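Local atomic coordinates of endo-beta-1,2-glucanase (PDB entry 6IMV), a protein that probably hydrolyses internal beta-1,2-glucosidic linkages of beta-1,2-glucans, and is held here with sophorose, the beta-1,2-linked glucose disaccharide. Residues Ser78-Glu83 and Leu164-Leu169; Thr221-Gln226 and Gln235-Glu240; Val283-Gly288 and Ile367-Asn372; Arg331-Val336 and Glu482-Cys487. One frame throughout, in Å; residues are numbered along the deposited sequence.

In the fold
Interaction 1 is the core contact of the four: it is wholly buried near the centre of the chain, joins two helices and meets bound sugar with a carboxylate. The other three lie farther out and are only partly buried. Interaction 2 is strand pairing dominated by backbone and amide bonds beside a glycosylated asparagine, about 19 Å from interaction 1 between centres. Interaction 3 relies on apolar packing and bridging water, while interaction 4 is fastened covalently by a disulfide. These last two are neighbours, about 12 Å apart between centres, and join where Tyr285 OH probably hydrogen-bonds Asn334 ND2 of helix 318-337; interactions 2 and 4 lie on opposite sides of the chain's centre.

Interaction 1: residues Ser78-Glu83 and Leu164-Leu169; sequences SAASKE and LDNGEL. With BGC (beta-D-glucopyranose), chain D.
At the sugar-binding site, the first turn of helix 80-94 packs on helix 163-182, and Asp165 reaches both Ser81 and a bound glucose. The two backbones come close here, with Ser81 CA only 4.4 Å from Asp165 CA, an approach that the small side chains of Ala80 and Ser81 permit. Ala80 is the apolar wedge: its CB lies 3.4 Å from Asp165 O and 3.7 Å from Leu169 CD2. The other branch of that leucine, CD1, rests on CB of Glu83, whose carboxylate then turns off to Tyr127, Lys123 and Ser58. The polar half of the contact centres on Asp165. Ser81 OG donates a 2.7 Å hydrogen bond to Asp165 OD2, on the lone pair that faces away from OD1. Glucose O3 donates to the same OD2 at 2.8 Å, while glucose O4 donates to Asp165 OD1 at 2.6 Å, so the carboxylate of this short side chain spans two adjacent hydroxyls and three bonds fix its rotation. Trp143 NE1 bonds the same glucose, and Lys82 touches a second one. Ser81 OG is held by Lys82 NZ, which donates to it over 3.0 Å, so the hydroxyl accepts from the lysine and donates to the aspartate. This OG sits between the backbone N and the carbonyl carbon (chi1 42°), facing Asp165, and Glu168 OE1 lies against Ser81 CB. Ser81 is thus a second-shell residue: it holds Asp165, which grips the glucose. Beyond the two helices, Lys82 salt-bridges Asp434 and touches strand 57-64, while Ser78, ending strand 71-78, pairs with Phe144 of strand 144-145.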
# COMPACT_ATOMS: atom_id res chain seq x y z
N SER A 78 9.88 -10.47 -1.62
CA SER A 78 8.78 -9.61 -1.19
C SER A 78 9.19 -8.95 0.13
O SER A 78 10.36 -8.96 0.49
CB SER A 78 7.47 -10.39 -1.09
OG SER A 78 6.34 -9.51 -0.99
N ALA A 79 8.21 -8.32 0.79
CA ALA A 79 8.46 -7.57 2.01
C ALA A 79 7.14 -7.41 2.76
O ALA A 79 6.08 -7.70 2.21
CB ALA A 79 9.08 -6.23 1.67
N ALA A 80 7.23 -6.92 4.01
CA ALA A 80 6.09 -6.79 4.91
C ALA A 80 5.05 -5.81 4.34
O ALA A 80 3.87 -5.91 4.66
CB ALA A 80 6.57 -6.40 6.29
N SER A 81 5.50 -4.90 3.48
CA SER A 81 4.64 -3.93 2.79
C SER A 81 3.66 -4.63 1.84
O SER A 81 2.47 -4.28 1.80
CB SER A 81 5.50 -2.92 2.07
OG SER A 81 6.59 -3.56 1.42
N LYS A 82 4.13 -5.62 1.08
CA LYS A 82 3.24 -6.39 0.18
C LYS A 82 2.38 -7.35 1.00
O LYS A 82 1.20 -7.55 0.72
CB LYS A 82 4.04 -7.16 -0.89
CG LYS A 82 4.94 -6.28 -1.76
CD LYS A 82 6.35 -6.12 -1.24
CE LYS A 82 7.08 -4.95 -1.87
NZ LYS A 82 6.39 -3.67 -1.58
N GLU A 83 2.96 -7.94 2.05
CA GLU A 83 2.22 -8.74 3.02
C GLU A 83 1.01 -7.96 3.55
O GLU A 83 -0.05 -8.52 3.69
CB GLU A 83 3.13 -9.15 4.17
CG GLU A 83 4.20 -10.14 3.78
CD GLU A 83 3.69 -11.53 3.46
OE1 GLU A 83 3.19 -12.21 4.38
OE2 GLU A 83 3.81 -11.94 2.28
N LEU A 164 9.25 0.83 8.30
CA LEU A 164 8.09 1.29 7.53
C LEU A 164 7.22 0.09 7.11
O LEU A 164 6.02 0.06 7.37
CB LEU A 164 8.56 2.09 6.33
CG LEU A 164 7.47 2.77 5.50
CD1 LEU A 164 7.97 4.10 4.95
CD2 LEU A 164 6.98 1.88 4.37
N ASP A 165 7.84 -0.88 6.43
CA ASP A 165 7.11 -2.01 5.87
C ASP A 165 6.41 -2.78 6.99
O ASP A 165 5.30 -3.27 6.81
CB ASP A 165 8.04 -2.95 5.10
CG ASP A 165 8.87 -2.24 4.05
OD1 ASP A 165 9.75 -1.47 4.44
OD2 ASP A 165 8.61 -2.47 2.85
N ASN A 166 7.09 -2.90 8.14
CA ASN A 166 6.58 -3.66 9.27
C ASN A 166 5.39 -2.92 9.91
O ASN A 166 4.42 -3.56 10.32
CB ASN A 166 7.71 -4.01 10.26
CG ASN A 166 8.49 -5.21 9.76
OD1 ASN A 166 8.02 -6.34 9.87
ND2 ASN A 166 9.65 -4.98 9.16
N GLY A 167 5.47 -1.59 9.95
CA GLY A 167 4.34 -0.78 10.45
C GLY A 167 3.06 -1.08 9.68
O GLY A 167 1.98 -1.24 10.26
N GLU A 168 3.20 -1.18 8.35
CA GLU A 168 2.08 -1.48 7.45
C GLU A 168 1.51 -2.87 7.77
O GLU A 168 0.30 -3.02 7.89
CB GLU A 168 2.51 -1.37 5.99
CG GLU A 168 2.88 0.05 5.59
CD GLU A 168 3.52 0.22 4.22
OE1 GLU A 168 4.06 -0.76 3.70
OE2 GLU A 168 3.46 1.33 3.69
N LEU A 169 2.38 -3.88 7.90
CA LEU A 169 1.95 -5.25 8.15
C LEU A 169 1.21 -5.36 9.49
O LEU A 169 0.19 -6.05 9.59
CB LEU A 169 3.17 -6.17 8.12
CG LEU A 169 2.91 -7.64 8.46
CD1 LEU A 169 1.80 -8.24 7.60
CD2 LEU A 169 4.18 -8.45 8.31
C2 BGC D . 10.27 1.66 1.08
C3 BGC D . 10.36 0.33 1.81
C4 BGC D . 11.81 0.01 2.16
C5 BGC D . 12.38 1.18 2.97
C6 BGC D . 13.83 1.04 3.38
C1 BGC D . 10.95 2.74 1.90
O2 BGC D . 8.91 2.05 0.93
O3 BGC D . 9.83 -0.73 1.02
O4 BGC D . 11.87 -1.18 2.92
O5 BGC D . 12.28 2.38 2.22
O6 BGC D . 14.62 0.91 2.22

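Interaction 2: residues Thr221-Gln226 and Gln235-Glu240; sequences TDIKNQ and QTYACE. With NAG (2-acetamido-2-deoxy-beta-D-glucopyranose), chain G.
Asp222 and Ala238 exchange two backbone hydrogen bonds, Asp222 N to Ala238 O at 2.8 Å and Ala238 N to Asp222 O at 3.0 Å. Asp222 O takes a second donor, a water that also reaches Thr236 OG1. Lys224 N continues the pairing to Thr236 O. Beyond it the Gln235 side chain takes over from the backbone: its OE1 accepts from Asn225 N at 3.1 Å, in the amide plane on a lone pair, while NE2 donates to Asn225 O at 2.9 Å from above that carbonyl's plane and makes a weak bond to Pro229 O. A primary amide, both donor and acceptor, suits the place. Strand 220-223 is the centre and 237-239 an outer strand of a three-stranded antiparallel sheet whose other edge is 160-162; the two run at 149°. On one face Ile223 lies beside Tyr237, with CG2 3.6 Å from CE1, and the phenol OH bonds to Gly136 O. On the other, Asp222 OD1 comes within 2.6 Å of Glu240 OE1, which Arg160 meets in a salt bridge that would ease the crowding of acids. Thr221 OG1 bonds to Ile209 O. Asn225 ND2 carries the N-linked sugar, and its OD1 accepts from Ser227 N.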
# COMPACT_ATOMS: atom_id res chain seq x y z
N THR A 221 17.01 -0.72 10.79
CA THR A 221 17.85 -1.16 11.90
C THR A 221 18.84 -2.21 11.39
O THR A 221 18.46 -3.16 10.71
CB THR A 221 17.01 -1.69 13.06
OG1 THR A 221 16.34 -0.58 13.66
CG2 THR A 221 17.84 -2.41 14.11
N ASP A 222 20.12 -1.99 11.72
CA ASP A 222 21.20 -2.93 11.51
C ASP A 222 21.32 -3.82 12.75
O ASP A 222 21.39 -3.32 13.89
CB ASP A 222 22.51 -2.19 11.22
CG ASP A 222 22.47 -1.43 9.90
OD1 ASP A 222 21.74 -1.86 8.99
OD2 ASP A 222 23.15 -0.41 9.81
N ILE A 223 21.29 -5.13 12.50
CA ILE A 223 21.33 -6.18 13.50
C ILE A 223 22.74 -6.77 13.49
O ILE A 223 23.25 -7.08 12.44
CB ILE A 223 20.27 -7.25 13.19
CG1 ILE A 223 18.89 -6.64 12.93
CG2 ILE A 223 20.23 -8.31 14.28
CD1 ILE A 223 17.87 -7.63 12.42
N LYS A 224 23.36 -6.93 14.66
CA LYS A 224 24.70 -7.52 14.70
C LYS A 224 24.68 -8.89 14.02
O LYS A 224 25.47 -9.15 13.14
CB LYS A 224 25.22 -7.67 16.13
CG LYS A 224 26.63 -8.26 16.22
CD LYS A 224 27.65 -7.43 15.46
CE LYS A 224 29.08 -7.81 15.77
NZ LYS A 224 29.55 -7.15 17.01
N ASN A 225 23.75 -9.75 14.44
CA ASN A 225 23.66 -11.09 13.88
C ASN A 225 22.24 -11.64 14.05
O ASN A 225 21.80 -11.97 15.15
CB ASN A 225 24.75 -11.98 14.50
CG ASN A 225 24.83 -13.35 13.87
OD1 ASN A 225 23.87 -13.81 13.24
ND2 ASN A 225 25.97 -14.02 14.03
N GLN A 226 21.53 -11.74 12.92
CA GLN A 226 20.14 -12.21 12.82
C GLN A 226 19.96 -13.63 13.41
O GLN A 226 18.85 -14.01 13.78
CB GLN A 226 19.70 -12.18 11.35
CG GLN A 226 20.51 -13.08 10.43
CD GLN A 226 20.32 -12.75 8.96
OE1 GLN A 226 19.72 -11.75 8.58
NE2 GLN A 226 20.87 -13.60 8.11
N GLN A 235 24.11 -9.57 21.04
CA GLN A 235 23.25 -8.96 20.02
C GLN A 235 23.26 -7.44 20.23
O GLN A 235 23.26 -6.97 21.36
CB GLN A 235 21.83 -9.51 20.12
CG GLN A 235 20.89 -8.97 19.06
CD GLN A 235 21.24 -9.51 17.70
OE1 GLN A 235 22.15 -9.02 17.04
NE2 GLN A 235 20.51 -10.54 17.29
N THR A 236 23.27 -6.69 19.12
CA THR A 236 23.08 -5.24 19.17
C THR A 236 22.19 -4.81 18.00
O THR A 236 22.09 -5.50 16.96
CB THR A 236 24.41 -4.46 19.10
OG1 THR A 236 24.91 -4.61 17.78
CG2 THR A 236 25.43 -4.92 20.11
N TYR A 237 21.55 -3.66 18.20
CA TYR A 237 20.74 -2.99 17.18
C TYR A 237 21.18 -1.52 17.09
O TYR A 237 21.42 -0.89 18.10
CB TYR A 237 19.26 -3.13 17.53
CG TYR A 237 18.79 -4.57 17.62
CD1 TYR A 237 18.41 -5.26 16.49
CD2 TYR A 237 18.75 -5.24 18.84
CE1 TYR A 237 17.99 -6.58 16.55
CE2 TYR A 237 18.34 -6.56 18.92
CZ TYR A 237 17.95 -7.23 17.77
OH TYR A 237 17.54 -8.54 17.83
N ALA A 238 21.33 -1.01 15.88
CA ALA A 238 21.64 0.39 15.68
C ALA A 238 20.94 0.87 14.41
O ALA A 238 20.75 0.11 13.47
CB ALA A 238 23.14 0.57 15.58
N CYS A 239 20.54 2.15 14.40
CA CYS A 239 19.97 2.74 13.19
C CYS A 239 21.02 2.74 12.08
O CYS A 239 22.20 2.99 12.34
CB CYS A 239 19.49 4.16 13.40
SG CYS A 239 18.15 4.29 14.62
N GLU A 240 20.58 2.47 10.86
CA GLU A 240 21.41 2.57 9.70
C GLU A 240 21.50 4.04 9.30
O GLU A 240 20.50 4.66 8.95
CB GLU A 240 20.85 1.72 8.56
CG GLU A 240 21.81 1.55 7.42
CD GLU A 240 21.38 0.49 6.43
OE1 GLU A 240 21.60 -0.71 6.68
OE2 GLU A 240 20.78 0.87 5.44
C1 NAG G . 26.16 -15.36 13.51
C2 NAG G . 27.60 -15.70 13.12
C3 NAG G . 27.72 -17.17 12.72
C4 NAG G . 27.13 -18.09 13.78
C5 NAG G . 25.70 -17.65 14.11
C6 NAG G . 25.13 -18.48 15.25
C7 NAG G . 28.87 -13.93 12.01
C8 NAG G . 29.11 -13.22 10.71
N2 NAG G . 27.97 -14.91 11.95
O3 NAG G . 29.10 -17.48 12.56
O4 NAG G . 27.06 -19.43 13.30
O5 NAG G . 25.71 -16.28 14.51
O6 NAG G . 26.03 -18.39 16.37
O7 NAG G . 29.45 -13.64 13.05
O HOH W 1 23.95 -3.41 15.23

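Interaction 3: residues Val283-Gly288 and Ile367-Asn372; sequences VDYHIG and IPSIAN. With NAG (2-acetamido-2-deoxy-beta-D-glucopyranose), chain H.
Strand residues Val283-Ile287 run past the turn at Ile367-Ile370 without a direct hydrogen bond, the nearest alpha carbons being those of Tyr285 and Ile370, 6.1 Å apart. Water fills the polar role instead. One molecule donates to both Asp284 O, at 2.7 Å, and Ser369 O; a second accepts from His286 N at 2.8 Å and meets Ser369 OG, so a short hydroxyl side chain is well suited to the wet edge. The rest is mostly apolar. Ile370 CG2 presses on the strand itself, 3.6 Å from Tyr285 CA, and touches Val283 CG2 at 4.0 Å, the two side chains crossing at a slant. It gets there because CG1 takes the place between the backbone N and the carbonyl carbon (chi1 50°), leaving CG2 anti to the carbonyl carbon. Both beta-branched residues suit the spot, since they branch at CB, next to the backbone. Tyr285 supplies the broad surface: Ile367 CG2 comes to the ring's edge, 3.8 Å from CE1, and the two side chains stand at about a right angle. The phenol OH bonds to Asn334 of helix 318-337. Ile287 CD1 lies beside Ser369 OG at the margin of the patch. Asn372, a little further along the loop, is N-glycosylated. The contact joins a loop, the one that leads from strand 357-362 toward strand 380-381, to a beta-hairpin of strands 282-287 and 290-296, against which it packs, Ile370 also touching Val295 of the second strand.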
# COMPACT_ATOMS: atom_id res chain seq x y z
N VAL A 283 1.49 23.50 2.55
CA VAL A 283 1.87 24.23 1.36
C VAL A 283 0.65 24.33 0.45
O VAL A 283 -0.28 23.52 0.53
CB VAL A 283 3.06 23.59 0.60
CG1 VAL A 283 4.33 23.67 1.41
CG2 VAL A 283 2.77 22.15 0.18
N ASP A 284 0.68 25.33 -0.44
CA ASP A 284 -0.40 25.55 -1.37
C ASP A 284 0.05 25.11 -2.77
O ASP A 284 1.07 25.58 -3.29
CB ASP A 284 -0.83 27.02 -1.35
CG ASP A 284 -1.63 27.43 -0.12
OD1 ASP A 284 -2.01 26.55 0.70
OD2 ASP A 284 -1.86 28.64 0.00
N TYR A 285 -0.72 24.19 -3.36
CA TYR A 285 -0.61 23.88 -4.77
C TYR A 285 -1.25 25.01 -5.58
O TYR A 285 -2.38 25.39 -5.33
CB TYR A 285 -1.32 22.58 -5.14
CG TYR A 285 -1.24 22.26 -6.61
CD1 TYR A 285 -0.20 21.51 -7.13
CD2 TYR A 285 -2.17 22.77 -7.50
CE1 TYR A 285 -0.12 21.24 -8.49
CE2 TYR A 285 -2.09 22.54 -8.86
CZ TYR A 285 -1.06 21.76 -9.36
OH TYR A 285 -1.00 21.52 -10.70
N HIS A 286 -0.51 25.54 -6.57
CA HIS A 286 -1.04 26.60 -7.41
C HIS A 286 -0.25 26.63 -8.72
O HIS A 286 0.90 27.05 -8.72
CB HIS A 286 -1.02 27.96 -6.69
CG HIS A 286 -1.89 28.99 -7.32
ND1 HIS A 286 -1.80 30.33 -6.98
CD2 HIS A 286 -2.88 28.90 -8.24
CE1 HIS A 286 -2.68 31.02 -7.68
NE2 HIS A 286 -3.35 30.17 -8.47
N ILE A 287 -0.87 26.10 -9.78
CA ILE A 287 -0.31 26.11 -11.13
C ILE A 287 -1.42 26.49 -12.10
O ILE A 287 -2.53 25.95 -12.04
CB ILE A 287 0.35 24.76 -11.48
CG1 ILE A 287 1.58 24.50 -10.61
CG2 ILE A 287 0.70 24.70 -12.96
CD1 ILE A 287 2.24 23.17 -10.87
N GLY A 288 -1.11 27.43 -13.00
CA GLY A 288 -2.07 28.00 -13.94
C GLY A 288 -3.33 28.44 -13.21
O GLY A 288 -3.23 29.15 -12.20
N ILE A 367 4.36 15.15 -7.54
CA ILE A 367 3.99 16.53 -7.85
C ILE A 367 5.02 17.43 -7.19
O ILE A 367 4.92 17.73 -6.00
CB ILE A 367 2.55 16.84 -7.40
CG1 ILE A 367 1.56 15.81 -7.95
CG2 ILE A 367 2.16 18.27 -7.79
CD1 ILE A 367 0.11 16.16 -7.72
N PRO A 368 6.06 17.84 -7.94
CA PRO A 368 7.23 18.50 -7.36
C PRO A 368 6.96 19.80 -6.59
O PRO A 368 7.64 20.05 -5.61
CB PRO A 368 8.16 18.82 -8.55
CG PRO A 368 7.51 18.24 -9.79
CD PRO A 368 6.20 17.61 -9.38
N SER A 369 5.98 20.60 -7.02
CA SER A 369 5.74 21.93 -6.43
C SER A 369 5.19 21.84 -5.00
O SER A 369 5.14 22.84 -4.30
CB SER A 369 4.84 22.76 -7.32
OG SER A 369 3.57 22.15 -7.47
N ILE A 370 4.73 20.65 -4.59
CA ILE A 370 4.17 20.45 -3.25
C ILE A 370 4.90 19.28 -2.57
O ILE A 370 4.30 18.54 -1.78
CB ILE A 370 2.65 20.22 -3.34
CG1 ILE A 370 2.29 19.14 -4.37
CG2 ILE A 370 1.94 21.53 -3.64
CD1 ILE A 370 0.82 18.79 -4.41
N ALA A 371 6.19 19.13 -2.89
CA ALA A 371 7.02 17.99 -2.48
C ALA A 371 8.33 18.50 -1.88
O ALA A 371 8.87 19.50 -2.32
CB ALA A 371 7.29 17.09 -3.67
N ASN A 372 8.83 17.77 -0.87
CA ASN A 372 10.14 17.96 -0.29
C ASN A 372 11.23 17.74 -1.36
O ASN A 372 12.20 18.50 -1.45
CB ASN A 372 10.36 16.99 0.87
CG ASN A 372 11.66 17.23 1.59
OD1 ASN A 372 12.65 16.54 1.35
ND2 ASN A 372 11.67 18.22 2.46
C1 NAG H . 12.83 18.55 3.25
C2 NAG H . 13.05 20.06 3.30
C3 NAG H . 14.19 20.34 4.27
C4 NAG H . 13.78 19.82 5.65
C5 NAG H . 13.66 18.29 5.54
C6 NAG H . 13.28 17.62 6.86
C7 NAG H . 12.54 21.29 1.23
C8 NAG H . 13.06 21.71 -0.11
N2 NAG H . 13.38 20.60 1.99
O3 NAG H . 14.42 21.73 4.32
O4 NAG H . 14.71 20.26 6.65
O5 NAG H . 12.64 18.01 4.57
O6 NAG H . 12.18 18.31 7.46
O7 NAG H . 11.41 21.56 1.57
O HOH W 2 3.48 25.17 -4.45
O HOH W 3 2.14 24.58 -6.96

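Interaction 4: residues Arg331-Val336 and Glu482-Cys487; sequences RTCNSV and EHVPFC
Cys333 and Cys487 point their sulphurs at each other and close a disulfide, SG to SG 2.1 Å, that ties helix 318-337 to the segment Glu482-Cys487. The two halves match: each SG is anti to its own carbonyl carbon, and the C-S-S-C torsion of 94° is close to the relaxed right-handed value, so the bridge appears unstrained. Thr332 and Val336, one turn apart on the helix, meet Cys487 beside the bridge. Thr332 turns its hydroxyl toward the loop, and Cys487 N donates to its OG1 at 3.0 Å in a nearly straight bond of 169°; the same OG1 is also bonded to Glu328 O one turn back. A hydroxyl suits the place: lying between the backbone N and the carbonyl carbon (chi1 59°), it can donate to Glu328 O and still accept from Cys487 N. Val336 offers the apolar counterpart, its CG2 lying 3.5 Å from Cys487 CB. On the loop side Pro485 O approaches Cys333 SG at 3.4 Å, and Val484 CG1 touches the same sulphur from 4.2 Å. The disulfide and the Thr332 bond hold this irregular loop to the helix. Around the contact, Phe486 packs on Gln325, Glu328 and Arg329 of helix 318-337, on Phe392 of helix 387-392 and on Val396 of helix 394-405, whose Trp400 donates to Cys487 O and touches both Thr332 and Val336.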
# COMPACT_ATOMS: atom_id res chain seq x y z
N ARG A 331 -4.21 16.52 -6.89
CA ARG A 331 -3.62 15.40 -7.65
C ARG A 331 -4.32 15.28 -9.00
O ARG A 331 -3.65 15.16 -10.04
CB ARG A 331 -3.68 14.09 -6.86
CG ARG A 331 -2.66 13.04 -7.29
CD ARG A 331 -2.90 11.66 -6.67
NE ARG A 331 -3.09 11.67 -5.23
CZ ARG A 331 -2.12 11.86 -4.33
NH1 ARG A 331 -0.85 11.95 -4.72
NH2 ARG A 331 -2.43 11.98 -3.05
N THR A 332 -5.66 15.27 -8.99
CA THR A 332 -6.44 15.14 -10.22
C THR A 332 -6.24 16.38 -11.12
O THR A 332 -5.94 16.25 -12.30
CB THR A 332 -7.93 14.86 -9.94
OG1 THR A 332 -8.51 15.91 -9.17
CG2 THR A 332 -8.14 13.55 -9.22
N CYS A 333 -6.39 17.57 -10.55
CA CYS A 333 -6.38 18.81 -11.34
C CYS A 333 -4.96 19.13 -11.81
O CYS A 333 -4.81 19.72 -12.88
CB CYS A 333 -7.02 19.96 -10.58
SG CYS A 333 -8.78 19.65 -10.25
N ASN A 334 -3.93 18.72 -11.06
CA ASN A 334 -2.53 18.88 -11.48
C ASN A 334 -2.32 18.18 -12.82
O ASN A 334 -1.63 18.72 -13.69
CB ASN A 334 -1.52 18.34 -10.46
CG ASN A 334 -0.09 18.29 -10.99
OD1 ASN A 334 0.43 17.21 -11.24
ND2 ASN A 334 0.55 19.43 -11.15
N SER A 335 -2.91 16.99 -12.98
CA SER A 335 -2.71 16.21 -14.19
C SER A 335 -3.44 16.85 -15.38
O SER A 335 -2.91 16.84 -16.50
CB SER A 335 -3.09 14.78 -13.98
OG SER A 335 -2.01 14.08 -13.37
N VAL A 336 -4.63 17.42 -15.15
CA VAL A 336 -5.36 18.15 -16.19
C VAL A 336 -4.53 19.37 -16.62
O VAL A 336 -4.26 19.53 -17.80
CB VAL A 336 -6.77 18.56 -15.72
CG1 VAL A 336 -7.45 19.49 -16.72
CG2 VAL A 336 -7.65 17.34 -15.44
N GLU A 482 -10.85 24.49 -1.02
CA GLU A 482 -11.80 23.43 -0.68
C GLU A 482 -13.02 23.46 -1.63
O GLU A 482 -13.80 22.52 -1.66
CB GLU A 482 -12.25 23.53 0.78
CG GLU A 482 -11.16 23.23 1.77
CD GLU A 482 -11.68 22.94 3.16
OE1 GLU A 482 -11.75 23.88 3.96
OE2 GLU A 482 -12.04 21.76 3.44
N HIS A 483 -13.15 24.54 -2.41
CA HIS A 483 -14.22 24.70 -3.40
C HIS A 483 -13.77 24.19 -4.78
O HIS A 483 -14.57 24.16 -5.70
CB HIS A 483 -14.67 26.17 -3.48
CG HIS A 483 -15.43 26.61 -2.27
ND1 HIS A 483 -14.81 27.19 -1.18
CD2 HIS A 483 -16.75 26.54 -1.97
CE1 HIS A 483 -15.72 27.46 -0.26
NE2 HIS A 483 -16.91 27.07 -0.72
N VAL A 484 -12.50 23.78 -4.94
CA VAL A 484 -12.03 23.27 -6.23
C VAL A 484 -12.53 21.83 -6.39
O VAL A 484 -12.08 20.94 -5.68
CB VAL A 484 -10.50 23.37 -6.35
CG1 VAL A 484 -10.01 22.71 -7.63
CG2 VAL A 484 -10.04 24.83 -6.27
N PRO A 485 -13.44 21.55 -7.34
CA PRO A 485 -13.89 20.18 -7.59
C PRO A 485 -12.75 19.28 -8.09
O PRO A 485 -11.78 19.79 -8.70
CB PRO A 485 -14.95 20.33 -8.69
CG PRO A 485 -15.39 21.77 -8.58
CD PRO A 485 -14.11 22.51 -8.24
N PHE A 486 -12.87 17.98 -7.82
CA PHE A 486 -11.98 17.00 -8.43
C PHE A 486 -12.08 17.13 -9.95
O PHE A 486 -13.15 17.39 -10.49
CB PHE A 486 -12.34 15.57 -8.03
CG PHE A 486 -12.10 15.16 -6.59
CD1 PHE A 486 -11.49 16.01 -5.68
CD2 PHE A 486 -12.46 13.89 -6.17
CE1 PHE A 486 -11.30 15.60 -4.37
CE2 PHE A 486 -12.24 13.48 -4.87
CZ PHE A 486 -11.70 14.35 -3.96
N CYS A 487 -10.94 16.93 -10.63
CA CYS A 487 -10.88 17.01 -12.08
C CYS A 487 -10.96 15.60 -12.67
O CYS A 487 -10.54 14.62 -12.04
CB CYS A 487 -9.60 17.73 -12.53
SG CYS A 487 -9.61 19.50 -12.13